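Local structure of probable tautomerase ywhB (Bacillus subtilis, 2OPA) at residues T12-Q15 and K16-L19; V5-L8 and E9-D13. The protein is a small probable tautomerase of the MIF clan that assembles from six copies of a short beta-alpha-beta chain. All blocks are in the same frame, centred on the assembly; numbering follows the deposited sequence.

Contact 1 of 2, residues T12-Q15 and K16-L19; sequences TDEQ and KRNL
Thr12 O receives the N-H of Lys16 at 3.1 Å, the first i to i+4 bond of helix 13-31, and Thr12 is the N-cap of that helix within a capping box. Gln15 completes the box from the first turn. Its N donates to Thr12 OG1 at 3.1 Å, while its OE1 takes the N-H of Thr12 at 3.0 Å on a lone pair in the carbonyl plane, with an N-H...O angle of 167°. Gln15 reaches back because CG lies beside its own backbone N (chi1 -75°), which carries the amide over the helix start; the OE1 bond holds the side-chain amide, and the Gln15 N-H to Thr12 OG1 closes the box from the backbone side.

The packed side of the turn belongs to Lys16 and Leu19. Lys16 runs fully extended, its CG 3.4 Å from Thr12 O, and its aliphatic chain leads inward to a salt bridge with Glu44 and a hydrogen bond to His49 of a second subunit. Leu19 rests on Val5, Met7 and Ile42, so this face seats the helix against the parallel strands 2-8 and 39-45 of the beta-alpha-beta unit.

The polar side is looser within this turn: Glu14 is exposed to solvent, and Asp13 and Arg17 meet only weakly. Asp13 OD2 stands 3.8 Å from Arg17 NH2, a long salt bridge of charge alone, since the oxygen lies well out of the guanidinium plane and the two flat groups are 86° apart. Stronger partners come from the second subunit: Arg56 for Asp13 and Asp59 for Arg17. Between Glu14 and Arg17 a water mediates, lying in the guanidinium plane; it donates to Glu14 OE1 at 2.6 Å and accepts from Arg17 NH1 at 2.8 Å.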
loop_
_atom_site.group_PDB
_atom_site.type_symbol
_atom_site.label_atom_id
_atom_site.label_comp_id
_atom_site.label_asym_id
_atom_site.label_seq_id
_atom_site.Cartn_x
_atom_site.Cartn_y
_atom_site.Cartn_z
ATOM N N THR A 12 1.458 19.459 13.113
ATOM C CA THR A 12 1.058 20.747 12.562
ATOM C C THR A 12 1.363 20.777 11.069
ATOM O O THR A 12 2.141 19.963 10.574
ATOM C CB THR A 12 1.819 21.904 13.253
ATOM O OG1 THR A 12 3.229 21.744 13.044
ATOM C CG2 THR A 12 1.541 21.905 14.760
ATOM N N ASP A 13 0.756 21.710 10.348
ATOM C CA ASP A 13 1.002 21.817 8.915
ATOM C C ASP A 13 2.481 22.161 8.682
ATOM O O ASP A 13 3.063 21.759 7.670
ATOM C CB ASP A 13 0.098 22.890 8.294
ATOM C CG ASP A 13 0.143 22.892 6.770
ATOM O OD1 ASP A 13 -0.182 21.855 6.160
ATOM O OD2 ASP A 13 0.494 23.933 6.177
ATOM N N GLU A 14 3.085 22.890 9.624
ATOM C CA GLU A 14 4.497 23.266 9.518
ATOM C C GLU A 14 5.399 22.040 9.644
ATOM O O GLU A 14 6.380 21.913 8.913
ATOM C CB GLU A 14 4.888 24.291 10.594
ATOM C CG GLU A 14 4.347 25.693 10.347
ATOM C CD GLU A 14 2.845 25.801 10.570
ATOM O OE1 GLU A 14 2.222 26.691 9.953
ATOM O OE2 GLU A 14 2.287 25.011 11.366
ATOM N N GLN A 15 5.074 21.146 10.574
ATOM C CA GLN A 15 5.868 19.942 10.745
ATOM C C GLN A 15 5.771 19.085 9.490
ATOM O O GLN A 15 6.738 18.432 9.106
ATOM C CB GLN A 15 5.387 19.137 11.949
ATOM C CG GLN A 15 5.781 19.714 13.292
ATOM C CD GLN A 15 5.204 18.915 14.438
ATOM O OE1 GLN A 15 3.987 18.792 14.568
ATOM N NE2 GLN A 15 6.071 18.360 15.272
ATOM N N LYS A 16 4.601 19.084 8.859
ATOM C CA LYS A 16 4.394 18.309 7.646
ATOM C C LYS A 16 5.233 18.867 6.499
ATOM O O LYS A 16 5.817 18.110 5.725
ATOM C CB LYS A 16 2.911 18.312 7.256
ATOM C CG LYS A 16 2.023 17.562 8.226
ATOM C CD LYS A 16 0.571 17.680 7.819
ATOM C CE LYS A 16 -0.339 16.996 8.820
ATOM N NZ LYS A 16 -1.777 17.087 8.405
ATOM N N ARG A 17 5.286 20.191 6.392
ATOM C CA ARG A 17 6.070 20.832 5.348
ATOM C C ARG A 17 7.555 20.512 5.545
ATOM O O ARG A 17 8.260 20.206 4.580
ATOM C CB ARG A 17 5.863 22.346 5.376
ATOM C CG ARG A 17 6.677 23.096 4.331
ATOM C CD ARG A 17 6.479 24.598 4.446
ATOM N NE ARG A 17 5.107 25.001 4.153
ATOM C CZ ARG A 17 4.371 25.792 4.934
ATOM N NH1 ARG A 17 4.874 26.269 6.069
ATOM N NH2 ARG A 17 3.132 26.111 4.577
ATOM N N ASN A 18 8.016 20.577 6.796
ATOM C CA ASN A 18 9.412 20.292 7.114
ATOM C C ASN A 18 9.742 18.838 6.831
ATOM O O ASN A 18 10.801 18.535 6.288
ATOM C CB ASN A 18 9.723 20.622 8.581
ATOM C CG ASN A 18 9.521 22.096 8.902
ATOM O OD1 ASN A 18 9.724 22.967 8.039
ATOM N ND2 ASN A 18 9.135 22.392 10.150
ATOM N N LEU A 19 8.829 17.946 7.205
ATOM C CA LEU A 19 8.995 16.513 6.978
ATOM C C LEU A 19 9.264 16.252 5.497
ATOM O O LEU A 19 10.211 15.561 5.127
ATOM C CB LEU A 19 7.725 15.775 7.402
ATOM C CG LEU A 19 7.581 14.306 7.003
ATOM C CD1 LEU A 19 8.556 13.466 7.797
ATOM C CD2 LEU A 19 6.148 13.843 7.252
HETATM O O HOH W 1 2.604 27.204 7.403
#

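Contact 2 of 2, residues V5-L8 and E9-D13; sequences VKML and EGRTD. With FHC (2-fluoro-3-(4-hydroxyphenyl)-2E-propeneoate), chain C.
Arg11 folds back from the loop onto the end of strand 2-8, where its NH1 donates to the carbonyl oxygen of Leu8 at 3.3 Å. Leu8 O lies practically in the guanidinium plane, whereas seen from the carbonyl the donor is tilted 31° out of the plane. A bend at chi2 (74°) turns the arginine chain back along the loop. A water spans the base of the same turn, donating to Leu8 O and accepting from the backbone N of Arg11, so this carbonyl is gripped by both the side chain and the water.

The hydrogen bonds to the 2-fluoro-3-(4-hydroxyphenyl)-2E-propeneoate come from both terminal nitrogens of Arg11: NH1, which also serves Leu8 O, donates to O2 at 2.7 Å through a bent bond (133°), and NH2 makes a weak one to O3, which lies in the guanidinium plane. From the strand, the N-H of Leu8 adds a weak bond of 3.3 Å to O2. Both carboxylate oxygens are therefore held, O2 by side chain and backbone together. Met7 CB also comes close to O2, at 3.2 Å.

Van der Waals contact with the arginine comes from Met7. Its SD lies over one face of the guanidinium and 4.0 Å from Arg11 CD, and its CE reaches Arg11 CB and CG at 4.1 Å. Met7 also packs on Ile42 of strand 39-45 and on Pro1 of a third subunit.

The strand end and the returning arginine thus form one wall of the ligand pocket, where they bind the carboxylate, at the strand-to-helix connection of the beta-alpha-beta unit.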
loop_
_atom_site.group_PDB
_atom_site.type_symbol
_atom_site.label_atom_id
_atom_site.label_comp_id
_atom_site.label_asym_id
_atom_site.label_seq_id
_atom_site.Cartn_x
_atom_site.Cartn_y
_atom_site.Cartn_z
ATOM N N VAL A 5 4.817 8.360 4.058
ATOM C CA VAL A 5 5.048 8.498 5.488
ATOM C C VAL A 5 3.709 8.325 6.172
ATOM O O VAL A 5 2.816 9.151 6.013
ATOM C CB VAL A 5 5.606 9.893 5.869
ATOM C CG1 VAL A 5 5.861 9.946 7.364
ATOM C CG2 VAL A 5 6.887 10.178 5.114
ATOM N N LYS A 6 3.564 7.238 6.914
ATOM C CA LYS A 6 2.328 6.960 7.624
ATOM C C LYS A 6 2.560 7.272 9.103
ATOM O O LYS A 6 3.413 6.667 9.752
ATOM C CB LYS A 6 1.932 5.493 7.419
ATOM C CG LYS A 6 0.662 5.084 8.148
ATOM C CD LYS A 6 0.306 3.618 7.915
ATOM C CE LYS A 6 -0.183 3.382 6.501
ATOM N NZ LYS A 6 -1.401 4.197 6.200
ATOM N N MET A 7 1.817 8.241 9.625
ATOM C CA MET A 7 1.952 8.644 11.023
ATOM C C MET A 7 0.612 9.049 11.608
ATOM O O MET A 7 -0.340 9.290 10.875
ATOM C CB MET A 7 2.928 9.818 11.146
ATOM C CG MET A 7 2.541 11.024 10.313
ATOM S SD MET A 7 3.738 12.364 10.402
ATOM C CE MET A 7 2.857 13.666 9.543
ATOM N N LEU A 8 0.551 9.125 12.932
ATOM C CA LEU A 8 -0.664 9.507 13.639
ATOM C C LEU A 8 -1.051 10.959 13.421
ATOM O O LEU A 8 -0.203 11.812 13.160
ATOM C CB LEU A 8 -0.501 9.276 15.149
ATOM C CG LEU A 8 -0.491 7.836 15.672
ATOM C CD1 LEU A 8 -0.171 7.840 17.155
ATOM C CD2 LEU A 8 -1.847 7.178 15.425
ATOM N N GLU A 9 -2.345 11.234 13.531
ATOM C CA GLU A 9 -2.845 12.599 13.414
ATOM C C GLU A 9 -2.213 13.348 14.588
ATOM O O GLU A 9 -1.826 12.730 15.585
ATOM C CB GLU A 9 -4.365 12.632 13.576
ATOM C CG GLU A 9 -5.137 11.825 12.548
ATOM C CD GLU A 9 -6.631 11.786 12.841
ATOM O OE1 GLU A 9 -6.992 11.544 14.015
ATOM O OE2 GLU A 9 -7.439 11.980 11.904
ATOM N N GLY A 10 -2.101 14.668 14.479
ATOM C CA GLY A 10 -1.522 15.425 15.576
ATOM C C GLY A 10 -0.391 16.368 15.213
ATOM O O GLY A 10 -0.012 17.219 16.022
ATOM N N ARG A 11 0.159 16.224 14.012
ATOM C CA ARG A 11 1.241 17.091 13.577
ATOM C C ARG A 11 0.706 18.375 12.956
ATOM O O ARG A 11 -0.365 18.388 12.346
ATOM C CB ARG A 11 2.145 16.368 12.572
ATOM C CG ARG A 11 3.248 15.528 13.201
ATOM C CD ARG A 11 2.744 14.249 13.829
ATOM N NE ARG A 11 3.813 13.545 14.537
ATOM C CZ ARG A 11 3.778 12.260 14.884
ATOM N NH1 ARG A 11 2.719 11.521 14.585
ATOM N NH2 ARG A 11 4.801 11.714 15.534
ATOM N N THR A 12 1.458 19.459 13.113
ATOM C CA THR A 12 1.058 20.747 12.562
ATOM C C THR A 12 1.363 20.777 11.069
ATOM O O THR A 12 2.141 19.963 10.574
ATOM C CB THR A 12 1.819 21.904 13.253
ATOM O OG1 THR A 12 3.229 21.744 13.044
ATOM C CG2 THR A 12 1.541 21.905 14.760
ATOM N N ASP A 13 0.756 21.710 10.348
ATOM C CA ASP A 13 1.002 21.817 8.915
ATOM C C ASP A 13 2.481 22.161 8.682
ATOM O O ASP A 13 3.063 21.759 7.670
ATOM C CB ASP A 13 0.098 22.890 8.294
ATOM C CG ASP A 13 0.143 22.892 6.770
ATOM O OD1 ASP A 13 -0.182 21.855 6.160
ATOM O OD2 ASP A 13 0.494 23.933 6.177
HETATM C C1 FHC C . 3.722 5.484 17.239
HETATM C C7 FHC C . 3.548 5.694 15.787
HETATM C C8 FHC C . 3.523 6.741 14.911
HETATM C C9 FHC C . 3.683 8.203 15.122
HETATM O O3 FHC C . 3.894 8.649 16.364
HETATM O O2 FHC C . 3.626 8.992 14.207
HETATM F F1 FHC C . 3.316 6.419 13.610
HETATM C C6 FHC C . 3.669 4.140 17.731
HETATM C C5 FHC C . 3.828 3.896 19.104
HETATM C C4 FHC C . 4.038 4.937 20.027
HETATM O O1 FHC C . 4.191 4.667 21.362
HETATM C C3 FHC C . 4.093 6.279 19.560
HETATM C C2 FHC C . 3.936 6.535 18.190
HETATM O O HOH W 2 0.013 14.197 11.715
#

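In the fold
Contacts 1 and 2 are overlapping pieces of one strand-loop-helix connection; they share Thr12 and Asp13, and their centres lie 8 Å apart. Contact 2 holds four of the six pocket residues, Lys6, Met7, Leu8 and Arg11, while contact 1 stands behind it, with the Leu19 side chain about 9 Å from the ligand. The two meet through packing: Leu19 CD2 is 3.9 Å from Val5 CG1 and 4.0 Å from Met7 CE, and Lys16 CE is 3.8 Å from Arg11 O. Met7 links the two, its CE against Leu19 and its SD over the Arg11 guanidinium. Both contacts also touch the third subunit, where Thr31 packs against Gln15 and Arg11.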